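Local coordinates for probable translation initiation factor eIF-2B subunit beta (Schizosaccharomyces pombe, PDB 5B04), which forms part of the eIF2B complex, which catalyses the exchange of GDP for GTP on the gamma subunit of translation initiation factor eIF2, at residues V44-I49 and S181-V186; I85-R90 and D390-S395; I210-G215 and S234-E239; K279-T284 and V314-I319; P339-S344 and I356-Y361. One frame throughout, in Å; residues are numbered along the deposited sequence.

Overall arrangement
Contacts 1 and 2 belong to the helical part of the chain and touch each other through Met45, Ile85, Ile88, Ile183, Arg87 and Val186. Contact 1 is a mainly apolar helix pair with one polar pair at its more exposed side, whereas contact 2, partly buried, brings the chain's C-terminal tail to helix 79-102 through arginine chemistry. Contacts 3 and 4 lie in the parallel part of the large mixed sheet, are buried, and meet where strands 210-214 and 279-282 lie side by side; backbone hydrogen bonds dominate both. Contact 5, its centre about 23 Å from that of the chain, belongs to a second, antiparallel sheet. It is buried too, but partly by the delta and epsilon subunits, and no hydrogen bond joins its segments.

Contact 1 (V44-I49 and S181-V186); sequences VMRQVI and SGIQDV
Ile183 of helix 176-190 packs against Arg46 and Ile49 of helix 34-51, an antiparallel helix pair (172°) of the helical bundle, with the axes of the two short segments 10.0 Å apart at their closest. The two branches of Ile183 divide the work. CG2 touches Arg46 CB at 4.0 Å. The other branch is extended, chi2 of -179° carrying Ile183 CD1 out to Ile49 CG1 at 3.9 Å. Ile183 CD1 also comes within 4.2 Å of the carbonyl oxygen Met45 O. Met45 starts toward the partner helix, but its chain bends away to pack on helices 57-74 and 79-102, while Ile49 also meets Leu60 and Val64, so the interface continues into a larger apolar interior.

Beside this apolar strip lies a more solvent-accessible polar pair. Arg46 leaves its helix with CG anti to the backbone N and runs straight until a bend at chi3; Gln184 has the same first torsion and bends at chi2. Their flat ends come out nearly coplanar, the amide meeting the guanidinium at its edge. Gln184 NE2 makes a weak hydrogen bond to Asp188 within its own helix, while Gln184 OE1 accepts a weak, bent hydrogen bond from Arg46 NH1 at 2.8 Å.

Contact 2 (I85-R90 and D390-S395); sequences IRRILR and DTYDAS
Arg90 of helix 79-102 reaches to the chain that leaves helix 384-391, its side chain extended from CG to NE and CG anti to the backbone N. Hydrogen bonding across the contact is weak: Arg90 NH1 reaches Tyr392 O at 2.9 Å, bent to 125° at the hydrogen, at the guanidinium edge. The same nitrogen also bonds Asn389 O. Over one face of the guanidinium, Asp390 O stands 3.4 Å above the plane, over its centre.

The ionic part is looser. Asp393 OD1 lies 3.6 Å from Arg90 NH1 but well out of the guanidinium plane, a long pairing of charges alone, and Asp393 OD2 has a salt bridge to Arg93.

Apolar contacts gather round the Tyr392 ring. Arg86 CB is 3.7 Å from Tyr392 CD1, with Arg86 CD over one face toward the rim, and Arg87 CG meets the ring edge 3.9 Å from Tyr392 CE1. The guanidinium of Arg86 continues to Asp396 O and Thr397 O.

An alanine in place of Arg90 would probably leave Tyr392 O and Asn389 O without this donor and take one of the cations away from Asp393. The C-terminal tail is thus held by arginines bonded to backbone carbonyls, with a looser charge pairing to a carboxylate.

Contact 3 (I210-G215 and S234-E239); sequences IILTQG and SVIVAE
Leu212 has CG anti to the backbone N (chi1 174°), and a chi2 of 63° then swings CD1 across toward Ile236 of the neighbouring strand, to 3.9 Å from Ile236 CG2. In Ile236, CG1 stands anti to the carbonyl carbon (chi1 -59°), and the extended branch beyond it carries CD1 to 4.1 Å from Ile210 CG2. Both branches of Ile236 are thus in contact, CG2 with Leu212 and CD1 with Ile210. Further along this face, Gln214 CG lies 3.7 Å from Ala238 CB.

The other face is lined by Ile211, Thr213, Val235 and Val237. Thr213 and Val237 lie side by side and point the same way, their CG2 methyls 3.8 Å apart, and the threonine methyl also meets Val235 CG1. Thr213 OG1 is turned to strand 279-282, on the other side of strand 210-214, where it hydrogen-bonds Ile281 O.

Between the faces the parallel strands are joined by alternating backbone bonds: Ile211 N to Ser234 O, Ile236 N to Ile211 O (2.7 Å), Thr213 N to Ile236 O (2.9 Å), Ala238 N to Thr213 O, and Gly215 N to Ala238 O (2.9 Å). Helix 218-228 connects the strands as a beta-alpha-beta unit. Just past the second strand, Glu239 forms a salt bridge with Arg302 of the delta subunit.

The chemistry implies a strand pair whose backbone polarity is met within the sheet, whose two faces present mainly hydrocarbon to the layers packed on them, and whose C-terminal end turns polar toward another subunit.

Contact 4 (K279-T284 and V314-I319); sequences KVILGT and VVCSGI
Val280 O accepts a hydrogen bond from Val314 N at 2.6 Å, Val314 O in turn receives Leu282 N at 2.8 Å, and Leu282 O takes Cys316 N at 3.0 Å. These three bonds zip strand 279-282 to the strand beginning just before Val314, in parallel, with Ile281 paired to Val314 and Leu282 to Val315. Softer CA-H...O contacts supplement them: Ile281 CA approaches the same Val314 O, and Val315 CA the same Leu282 O, each carbonyl thus meeting both an N-H and a C-H.

Packing flanks the bonds. On the face of Ile281, Val314 and Cys316, CG2 of the isoleucine, anti to its backbone N, lies 3.9 Å from Cys316 SG, while Ile281 CG1 is 4.3 Å from Val314 CB. Helix 218-228 covers Ile281 and Cys316 here through Phe223, and Leu387 of the delta subunit packs on Val314.

Beyond the paired strands the contact is made by side chains. Thr284 puts OG1 anti to the backbone N, where it makes weak hydrogen bonds to Ala286 O and Val294 O. Its CG2 is left facing the partner segment, 3.5 Å from Ser317 OG and 4.1 Å from Val315 CG1.

A phosphate ion, probably from the crystallisation liquor, is bound near Gly283. Neighbouring parallel strands, with helix 218-228 packed on one face, are consistent with the Rossmann-like fold of this family.

Contact 5 (P339-S344 and I356-Y361); sequences PDKIMS and ILNPYY
Ile356, Asn358 and Ile342 carry most of this contact, in which strand 354-364 of a small antiparallel sheet packs against the 3-10 turn and loop that follow its neighbour, strand 336-337. No hydrogen bond joins the two segments.

Ile356 points at the turn and touches it twice. CG2, anti to the backbone N, meets Pro339 CB at 3.5 Å, and CG1 meets Met343 CB at 4.0 Å, so the isoleucine sits against both ends of the turn. Beyond it the sheet continues into the delta subunit, a strand of which pairs in parallel with Ile356.

Ile342 approaches from the turn. A chi2 of -174° extends its CD1 toward the strand, 3.7 Å from Asn358 CB and close to Leu357 O. Tyr323 of the delta subunit packs on Ile342 as well.

Asn358 holds CG anti to its backbone N (chi1 177°), on the side of the turn. ND2 lies 3.4 Å from Lys341 CB, but its hydrogen bonds go to Ser338 O and Asn243 OD1. A leucine here would probably leave Ser338 O and Asn243 without this donor and set an apolar branch among polar atoms. Asp340 and Tyr360 reach the epsilon subunit, placing the contact where three subunits meet.

The turn itself is closed by Pro339 O, which accepts from two donors, Ile342 N at 3.0 Å and Met343 N at 2.9 Å.

Contact 1 (V44-I49 and S181-V186)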
# COMPACT_ATOMS: atom_id res chain seq x y z
N VAL C 44 43.74 12.26 10.30
CA VAL C 44 44.61 11.83 11.39
C VAL C 44 45.47 10.65 10.96
O VAL C 44 46.67 10.60 11.24
CB VAL C 44 43.79 11.46 12.65
CG1 VAL C 44 44.64 10.66 13.63
CG2 VAL C 44 43.24 12.71 13.31
N MET C 45 44.85 9.70 10.26
CA MET C 45 45.57 8.54 9.74
C MET C 45 46.66 8.95 8.75
O MET C 45 47.68 8.28 8.64
CB MET C 45 44.61 7.56 9.08
CG MET C 45 43.76 6.75 10.04
SD MET C 45 44.75 5.87 11.28
CE MET C 45 44.54 6.95 12.70
N ARG C 46 46.43 10.05 8.05
CA ARG C 46 47.39 10.52 7.06
C ARG C 46 48.67 11.01 7.74
O ARG C 46 49.77 10.71 7.28
CB ARG C 46 46.79 11.63 6.21
CG ARG C 46 47.64 12.02 5.01
CD ARG C 46 47.00 13.14 4.22
NE ARG C 46 46.77 14.31 5.05
CZ ARG C 46 46.08 15.38 4.65
NH1 ARG C 46 45.56 15.42 3.43
NH2 ARG C 46 45.92 16.41 5.47
N GLN C 47 48.53 11.76 8.83
CA GLN C 47 49.70 12.24 9.56
C GLN C 47 50.29 11.13 10.43
O GLN C 47 51.43 11.23 10.88
CB GLN C 47 49.34 13.46 10.42
CG GLN C 47 49.64 14.79 9.74
CD GLN C 47 50.29 15.79 10.67
OE1 GLN C 47 50.91 15.42 11.68
NE2 GLN C 47 50.18 17.07 10.34
N VAL C 48 49.52 10.07 10.65
CA VAL C 48 50.04 8.89 11.32
C VAL C 48 50.98 8.15 10.38
O VAL C 48 52.12 7.85 10.74
CB VAL C 48 48.91 7.94 11.78
CG1 VAL C 48 49.45 6.54 12.05
CG2 VAL C 48 48.24 8.50 13.02
N ILE C 49 50.50 7.86 9.17
CA ILE C 49 51.32 7.25 8.14
C ILE C 49 52.50 8.15 7.80
O ILE C 49 53.61 7.68 7.53
CB ILE C 49 50.49 6.97 6.86
CG1 ILE C 49 49.31 6.04 7.16
CG2 ILE C 49 51.36 6.37 5.76
CD1 ILE C 49 49.71 4.67 7.65
N SER C 181 48.67 8.62 -0.87
CA SER C 181 47.92 8.85 -2.10
C SER C 181 46.50 8.31 -1.97
O SER C 181 45.53 9.06 -2.10
CB SER C 181 48.62 8.22 -3.30
OG SER C 181 47.80 8.27 -4.45
N GLY C 182 46.38 7.01 -1.71
CA GLY C 182 45.09 6.36 -1.57
C GLY C 182 44.24 6.94 -0.46
O GLY C 182 43.02 6.98 -0.57
N ILE C 183 44.89 7.38 0.62
CA ILE C 183 44.18 8.01 1.72
C ILE C 183 43.60 9.35 1.28
O ILE C 183 42.43 9.64 1.54
CB ILE C 183 45.11 8.23 2.94
CG1 ILE C 183 45.37 6.90 3.65
CG2 ILE C 183 44.49 9.22 3.91
CD1 ILE C 183 46.26 7.02 4.87
N GLN C 184 44.41 10.16 0.61
CA GLN C 184 43.96 11.43 0.07
C GLN C 184 42.83 11.22 -0.93
O GLN C 184 41.90 12.02 -1.01
CB GLN C 184 45.11 12.19 -0.59
CG GLN C 184 44.69 13.52 -1.20
CD GLN C 184 44.19 14.51 -0.16
OE1 GLN C 184 44.80 14.68 0.89
NE2 GLN C 184 43.07 15.16 -0.45
N ASP C 185 42.94 10.14 -1.69
CA ASP C 185 41.87 9.75 -2.60
C ASP C 185 40.58 9.56 -1.83
O ASP C 185 39.60 10.25 -2.09
CB ASP C 185 42.24 8.48 -3.37
CG ASP C 185 43.45 8.67 -4.28
OD1 ASP C 185 44.00 9.79 -4.30
OD2 ASP C 185 43.84 7.71 -4.97
N VAL C 186 40.59 8.65 -0.86
CA VAL C 186 39.42 8.38 -0.01
C VAL C 186 38.76 9.65 0.52
O VAL C 186 37.54 9.80 0.46
CB VAL C 186 39.79 7.47 1.18
CG1 VAL C 186 38.67 7.44 2.21
CG2 VAL C 186 40.11 6.06 0.69

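Contact 2 (I85-R90 and D390-S395)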
# COMPACT_ATOMS: atom_id res chain seq x y z
N ILE C 85 39.32 3.20 8.79
CA ILE C 85 40.45 2.39 9.22
C ILE C 85 40.56 1.12 8.38
O ILE C 85 41.65 0.77 7.91
CB ILE C 85 40.34 2.00 10.71
CG1 ILE C 85 40.21 3.25 11.59
CG2 ILE C 85 41.54 1.17 11.14
CD1 ILE C 85 41.41 4.16 11.54
N ARG C 86 39.44 0.44 8.20
CA ARG C 86 39.40 -0.81 7.44
C ARG C 86 39.77 -0.60 5.98
O ARG C 86 40.37 -1.47 5.35
CB ARG C 86 38.02 -1.45 7.54
CG ARG C 86 37.64 -1.91 8.94
CD ARG C 86 36.25 -2.52 8.96
NE ARG C 86 35.85 -2.92 10.31
CZ ARG C 86 35.12 -2.17 11.13
NH1 ARG C 86 34.71 -0.97 10.74
NH2 ARG C 86 34.80 -2.61 12.34
N ARG C 87 39.40 0.56 5.43
CA ARG C 87 39.73 0.89 4.05
C ARG C 87 41.24 1.03 3.87
O ARG C 87 41.83 0.48 2.95
CB ARG C 87 39.03 2.17 3.61
CG ARG C 87 37.53 2.05 3.47
CD ARG C 87 37.00 3.06 2.47
NE ARG C 87 37.53 2.80 1.13
CZ ARG C 87 37.28 3.56 0.07
NH1 ARG C 87 36.52 4.64 0.18
NH2 ARG C 87 37.81 3.25 -1.11
N ILE C 88 41.86 1.79 4.78
CA ILE C 88 43.29 2.05 4.72
C ILE C 88 44.09 0.76 4.94
O ILE C 88 45.14 0.57 4.33
CB ILE C 88 43.70 3.10 5.77
CG1 ILE C 88 42.91 4.39 5.55
CG2 ILE C 88 45.19 3.38 5.70
CD1 ILE C 88 43.17 5.45 6.58
N LEU C 89 43.58 -0.12 5.79
CA LEU C 89 44.23 -1.40 6.04
C LEU C 89 44.24 -2.27 4.78
O LEU C 89 45.24 -2.92 4.49
CB LEU C 89 43.54 -2.14 7.19
CG LEU C 89 43.83 -1.62 8.60
CD1 LEU C 89 43.09 -2.46 9.63
CD2 LEU C 89 45.32 -1.61 8.88
N ARG C 90 43.13 -2.28 4.05
CA ARG C 90 43.06 -3.04 2.81
C ARG C 90 43.86 -2.33 1.72
O ARG C 90 44.40 -2.97 0.81
CB ARG C 90 41.61 -3.24 2.37
CG ARG C 90 41.46 -3.98 1.05
CD ARG C 90 40.04 -4.48 0.83
NE ARG C 90 39.89 -5.09 -0.49
CZ ARG C 90 39.06 -6.09 -0.77
NH1 ARG C 90 38.31 -6.61 0.19
NH2 ARG C 90 38.99 -6.57 -2.00
N ASP C 390 33.93 -6.50 -0.91
CA ASP C 390 34.74 -5.85 -1.94
C ASP C 390 35.49 -4.63 -1.41
O ASP C 390 36.43 -4.16 -2.05
CB ASP C 390 33.86 -5.45 -3.12
CG ASP C 390 33.39 -6.64 -3.94
OD1 ASP C 390 33.27 -7.74 -3.37
OD2 ASP C 390 33.14 -6.47 -5.15
N THR C 391 35.08 -4.12 -0.26
CA THR C 391 35.67 -2.89 0.28
C THR C 391 36.48 -3.13 1.55
O THR C 391 37.35 -2.32 1.89
CB THR C 391 34.59 -1.83 0.57
OG1 THR C 391 33.57 -2.41 1.40
CG2 THR C 391 33.96 -1.34 -0.73
N TYR C 392 36.20 -4.22 2.25
CA TYR C 392 36.92 -4.53 3.49
C TYR C 392 37.56 -5.92 3.45
O TYR C 392 37.03 -6.84 2.83
CB TYR C 392 35.97 -4.46 4.69
CG TYR C 392 35.23 -3.16 4.85
CD1 TYR C 392 35.86 -1.94 4.61
CD2 TYR C 392 33.90 -3.14 5.24
CE1 TYR C 392 35.18 -0.74 4.76
CE2 TYR C 392 33.21 -1.95 5.39
CZ TYR C 392 33.85 -0.76 5.14
OH TYR C 392 33.17 0.42 5.29
N ASP C 393 38.70 -6.05 4.11
CA ASP C 393 39.27 -7.37 4.38
C ASP C 393 38.55 -7.95 5.59
O ASP C 393 38.28 -7.24 6.56
CB ASP C 393 40.77 -7.29 4.63
CG ASP C 393 41.56 -6.98 3.36
OD1 ASP C 393 41.16 -7.48 2.28
OD2 ASP C 393 42.57 -6.25 3.45
N ALA C 394 38.23 -9.24 5.53
CA ALA C 394 37.39 -9.89 6.53
C ALA C 394 37.99 -9.86 7.93
O ALA C 394 37.27 -9.89 8.93
CB ALA C 394 37.09 -11.32 6.12
N SER C 395 39.32 -9.79 8.01
CA SER C 395 40.01 -9.81 9.29
C SER C 395 39.76 -8.56 10.12
O SER C 395 39.88 -8.57 11.34
CB SER C 395 41.52 -9.99 9.08
OG SER C 395 42.08 -8.84 8.47

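Contact 3 (I210-G215 and S234-E239)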
# COMPACT_ATOMS: atom_id res chain seq x y z
N ILE C 210 4.24 12.13 -4.04
CA ILE C 210 4.37 12.61 -2.67
C ILE C 210 5.42 11.80 -1.91
O ILE C 210 5.31 10.58 -1.80
CB ILE C 210 3.03 12.55 -1.91
CG1 ILE C 210 2.05 13.56 -2.51
CG2 ILE C 210 3.24 12.83 -0.43
CD1 ILE C 210 0.75 13.67 -1.74
N ILE C 211 6.43 12.49 -1.40
CA ILE C 211 7.55 11.83 -0.73
C ILE C 211 7.58 12.13 0.76
O ILE C 211 7.56 13.29 1.17
CB ILE C 211 8.89 12.25 -1.35
CG1 ILE C 211 8.86 12.06 -2.87
CG2 ILE C 211 10.03 11.47 -0.72
CD1 ILE C 211 8.55 10.64 -3.29
N LEU C 212 7.63 11.08 1.57
CA LEU C 212 7.76 11.24 3.01
C LEU C 212 9.21 11.06 3.44
O LEU C 212 9.86 10.07 3.10
CB LEU C 212 6.88 10.25 3.76
CG LEU C 212 7.06 10.25 5.28
CD1 LEU C 212 6.66 11.60 5.87
CD2 LEU C 212 6.28 9.13 5.94
N THR C 213 9.72 12.04 4.18
CA THR C 213 11.06 11.95 4.75
C THR C 213 11.02 12.40 6.20
O THR C 213 10.04 13.02 6.64
CB THR C 213 12.08 12.79 3.96
OG1 THR C 213 13.40 12.46 4.39
CG2 THR C 213 11.83 14.28 4.18
N GLN C 214 12.06 12.09 6.95
CA GLN C 214 12.12 12.46 8.36
C GLN C 214 13.49 13.01 8.73
O GLN C 214 14.51 12.58 8.19
CB GLN C 214 11.78 11.26 9.25
CG GLN C 214 11.46 11.64 10.68
CD GLN C 214 11.61 10.47 11.63
OE1 GLN C 214 10.81 10.31 12.55
NE2 GLN C 214 12.63 9.66 11.41
N GLY C 215 13.50 13.97 9.65
CA GLY C 215 14.73 14.57 10.11
C GLY C 215 15.47 15.31 9.02
O GLY C 215 14.88 15.67 8.00
N SER C 234 6.03 16.89 -4.33
CA SER C 234 5.74 17.25 -2.95
C SER C 234 6.55 16.41 -1.97
O SER C 234 6.79 15.23 -2.20
CB SER C 234 4.24 17.10 -2.66
OG SER C 234 3.47 17.92 -3.51
N VAL C 235 6.96 17.04 -0.87
CA VAL C 235 7.69 16.34 0.18
C VAL C 235 7.10 16.65 1.55
O VAL C 235 6.95 17.81 1.92
CB VAL C 235 9.19 16.70 0.17
CG1 VAL C 235 9.87 16.23 1.46
CG2 VAL C 235 9.89 16.11 -1.04
N ILE C 236 6.76 15.60 2.29
CA ILE C 236 6.34 15.75 3.67
C ILE C 236 7.52 15.50 4.59
O ILE C 236 8.09 14.40 4.61
CB ILE C 236 5.19 14.79 4.03
CG1 ILE C 236 3.98 15.04 3.13
CG2 ILE C 236 4.80 14.96 5.49
CD1 ILE C 236 2.79 14.17 3.45
N VAL C 237 7.91 16.52 5.34
CA VAL C 237 9.04 16.40 6.25
C VAL C 237 8.58 16.22 7.69
O VAL C 237 8.05 17.15 8.30
CB VAL C 237 9.97 17.63 6.18
CG1 VAL C 237 11.10 17.50 7.20
CG2 VAL C 237 10.54 17.79 4.78
N ALA C 238 8.77 15.02 8.22
CA ALA C 238 8.51 14.77 9.63
C ALA C 238 9.69 15.27 10.45
O ALA C 238 10.83 14.83 10.25
CB ALA C 238 8.27 13.29 9.88
N GLU C 239 9.43 16.21 11.35
CA GLU C 239 10.47 16.71 12.25
C GLU C 239 11.04 15.56 13.06
O GLU C 239 10.33 14.63 13.41
CB GLU C 239 9.91 17.79 13.18
CG GLU C 239 8.73 17.33 14.00
CD GLU C 239 8.41 18.26 15.15
OE1 GLU C 239 8.61 19.48 15.01
OE2 GLU C 239 7.97 17.76 16.21

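Contact 4 (K279-T284 and V314-I319)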
# COMPACT_ATOMS: atom_id res chain seq x y z
N LYS C 279 6.42 7.25 -1.78
CA LYS C 279 7.72 6.72 -1.41
C LYS C 279 8.24 7.32 -0.11
O LYS C 279 8.02 8.50 0.18
CB LYS C 279 8.74 6.98 -2.52
CG LYS C 279 8.50 6.18 -3.79
CD LYS C 279 9.30 6.74 -4.96
CE LYS C 279 9.16 5.87 -6.19
NZ LYS C 279 7.74 5.54 -6.49
N VAL C 280 8.94 6.50 0.67
CA VAL C 280 9.66 6.98 1.84
C VAL C 280 11.15 7.08 1.52
O VAL C 280 11.76 6.10 1.08
CB VAL C 280 9.46 6.06 3.07
CG1 VAL C 280 10.62 6.20 4.04
CG2 VAL C 280 8.14 6.38 3.75
N ILE C 281 11.72 8.25 1.72
CA ILE C 281 13.15 8.45 1.49
C ILE C 281 13.84 8.87 2.78
O ILE C 281 13.61 9.97 3.30
CB ILE C 281 13.41 9.50 0.40
CG1 ILE C 281 12.86 9.00 -0.94
CG2 ILE C 281 14.89 9.79 0.29
CD1 ILE C 281 13.12 9.94 -2.10
N LEU C 282 14.68 7.98 3.31
CA LEU C 282 15.33 8.22 4.58
C LEU C 282 16.85 8.29 4.46
O LEU C 282 17.45 7.61 3.63
CB LEU C 282 14.97 7.12 5.59
CG LEU C 282 13.53 7.07 6.09
CD1 LEU C 282 13.40 6.00 7.17
CD2 LEU C 282 13.10 8.43 6.62
N GLY C 283 17.46 9.13 5.29
CA GLY C 283 18.89 9.10 5.47
C GLY C 283 19.19 8.15 6.61
O GLY C 283 18.27 7.70 7.29
N THR C 284 20.46 7.83 6.81
CA THR C 284 20.84 6.95 7.90
C THR C 284 22.16 7.38 8.52
O THR C 284 22.97 8.04 7.87
CB THR C 284 20.94 5.48 7.43
OG1 THR C 284 21.18 4.63 8.55
CG2 THR C 284 22.08 5.32 6.43
N VAL C 314 12.99 3.86 0.76
CA VAL C 314 14.27 4.06 0.09
C VAL C 314 15.26 4.74 1.03
O VAL C 314 14.89 5.62 1.80
CB VAL C 314 14.11 4.91 -1.19
CG1 VAL C 314 15.32 4.73 -2.10
CG2 VAL C 314 12.84 4.53 -1.92
N VAL C 315 16.52 4.32 0.96
CA VAL C 315 17.55 4.88 1.82
C VAL C 315 18.72 5.43 1.01
O VAL C 315 19.34 4.70 0.23
CB VAL C 315 18.08 3.84 2.82
CG1 VAL C 315 19.19 4.44 3.68
CG2 VAL C 315 16.95 3.32 3.69
N CYS C 316 19.01 6.71 1.19
CA CYS C 316 20.13 7.35 0.52
C CYS C 316 21.32 7.48 1.46
O CYS C 316 21.25 8.18 2.47
CB CYS C 316 19.73 8.73 -0.02
SG CYS C 316 18.36 8.70 -1.20
N SER C 317 22.41 6.79 1.14
CA SER C 317 23.58 6.78 2.01
C SER C 317 24.86 6.45 1.25
O SER C 317 24.86 5.62 0.34
CB SER C 317 23.38 5.77 3.14
OG SER C 317 24.52 5.73 3.99
N GLY C 318 25.95 7.10 1.64
CA GLY C 318 27.25 6.80 1.09
C GLY C 318 27.74 5.46 1.62
O GLY C 318 27.38 5.06 2.73
N ILE C 319 28.57 4.78 0.84
CA ILE C 319 29.04 3.45 1.21
C ILE C 319 29.98 3.46 2.42
O ILE C 319 30.28 2.41 2.98
CB ILE C 319 29.77 2.76 0.03
CG1 ILE C 319 30.48 3.79 -0.85
CG2 ILE C 319 28.78 1.96 -0.80
CD1 ILE C 319 31.75 4.37 -0.26

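Contact 5 (P339-S344 and I356-Y361)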
# COMPACT_ATOMS: atom_id res chain seq x y z
N PRO C 339 17.96 14.08 29.11
CA PRO C 339 16.52 14.27 29.32
C PRO C 339 16.09 15.69 28.98
O PRO C 339 14.92 15.96 28.74
CB PRO C 339 16.33 13.98 30.81
CG PRO C 339 17.47 13.10 31.17
CD PRO C 339 18.62 13.58 30.33
N ASP C 340 17.07 16.59 28.98
CA ASP C 340 16.89 18.01 28.69
C ASP C 340 16.06 18.27 27.43
O ASP C 340 15.23 19.17 27.40
CB ASP C 340 18.26 18.68 28.56
CG ASP C 340 18.16 20.17 28.31
OD1 ASP C 340 17.32 20.83 28.96
OD2 ASP C 340 18.92 20.68 27.45
N LYS C 341 16.30 17.47 26.39
CA LYS C 341 15.66 17.67 25.10
C LYS C 341 14.16 17.35 25.12
O LYS C 341 13.40 17.84 24.28
CB LYS C 341 16.35 16.82 24.03
CG LYS C 341 17.84 17.10 23.89
CD LYS C 341 18.08 18.43 23.19
CE LYS C 341 19.54 18.83 23.25
NZ LYS C 341 19.97 19.13 24.65
N ILE C 342 13.74 16.53 26.08
CA ILE C 342 12.35 16.10 26.16
C ILE C 342 11.60 16.81 27.29
O ILE C 342 10.59 17.46 27.06
CB ILE C 342 12.25 14.58 26.37
CG1 ILE C 342 12.77 13.84 25.13
CG2 ILE C 342 10.82 14.18 26.66
CD1 ILE C 342 12.58 12.35 25.19
N MET C 343 12.11 16.66 28.51
CA MET C 343 11.51 17.29 29.68
C MET C 343 12.39 18.44 30.17
O MET C 343 13.61 18.31 30.25
CB MET C 343 11.30 16.26 30.79
CG MET C 343 10.76 16.85 32.09
SD MET C 343 9.07 17.46 31.95
CE MET C 343 8.18 15.92 31.73
N SER C 344 11.76 19.56 30.50
CA SER C 344 12.49 20.73 30.97
C SER C 344 13.03 20.50 32.38
O SER C 344 12.43 19.79 33.18
CB SER C 344 11.59 21.96 30.94
OG SER C 344 12.32 23.12 31.32
N ILE C 356 13.03 9.81 32.68
CA ILE C 356 12.95 10.47 31.38
C ILE C 356 14.06 9.97 30.46
O ILE C 356 15.24 10.04 30.80
CB ILE C 356 13.05 12.01 31.50
CG1 ILE C 356 11.81 12.57 32.21
CG2 ILE C 356 13.16 12.63 30.13
CD1 ILE C 356 11.90 12.59 33.72
N LEU C 357 13.67 9.46 29.30
CA LEU C 357 14.61 8.81 28.39
C LEU C 357 14.60 9.45 27.00
O LEU C 357 13.56 9.51 26.35
CB LEU C 357 14.28 7.32 28.28
CG LEU C 357 14.20 6.57 29.60
CD1 LEU C 357 13.71 5.14 29.39
CD2 LEU C 357 15.55 6.57 30.30
N ASN C 358 15.76 9.91 26.56
CA ASN C 358 15.90 10.51 25.24
C ASN C 358 16.96 9.81 24.39
O ASN C 358 18.12 10.22 24.36
CB ASN C 358 16.24 11.99 25.36
CG ASN C 358 16.47 12.65 24.01
OD1 ASN C 358 15.86 12.29 23.01
ND2 ASN C 358 17.38 13.63 23.98
N PRO C 359 16.56 8.73 23.70
CA PRO C 359 17.47 8.11 22.73
C PRO C 359 17.50 8.90 21.43
O PRO C 359 16.45 9.38 21.00
CB PRO C 359 16.85 6.72 22.52
CG PRO C 359 15.40 6.93 22.77
CD PRO C 359 15.30 7.99 23.83
N TYR C 360 18.67 9.07 20.82
CA TYR C 360 18.74 9.80 19.57
C TYR C 360 19.10 8.90 18.40
O TYR C 360 19.36 9.37 17.29
CB TYR C 360 19.73 10.97 19.67
CG TYR C 360 21.16 10.62 20.02
CD1 TYR C 360 22.09 10.31 19.03
CD2 TYR C 360 21.60 10.65 21.34
CE1 TYR C 360 23.40 10.01 19.35
CE2 TYR C 360 22.91 10.35 21.67
CZ TYR C 360 23.80 10.03 20.67
OH TYR C 360 25.11 9.73 20.99
N TYR C 361 19.09 7.59 18.64
CA TYR C 361 19.25 6.60 17.58
C TYR C 361 18.08 5.63 17.55
O TYR C 361 17.59 5.20 18.60
CB TYR C 361 20.56 5.83 17.75
CG TYR C 361 21.81 6.61 17.40
CD1 TYR C 361 21.76 7.66 16.49
CD2 TYR C 361 23.03 6.29 17.96
CE1 TYR C 361 22.90 8.38 16.17
CE2 TYR C 361 24.17 7.00 17.65
CZ TYR C 361 24.10 8.04 16.75
OH TYR C 361 25.24 8.75 16.43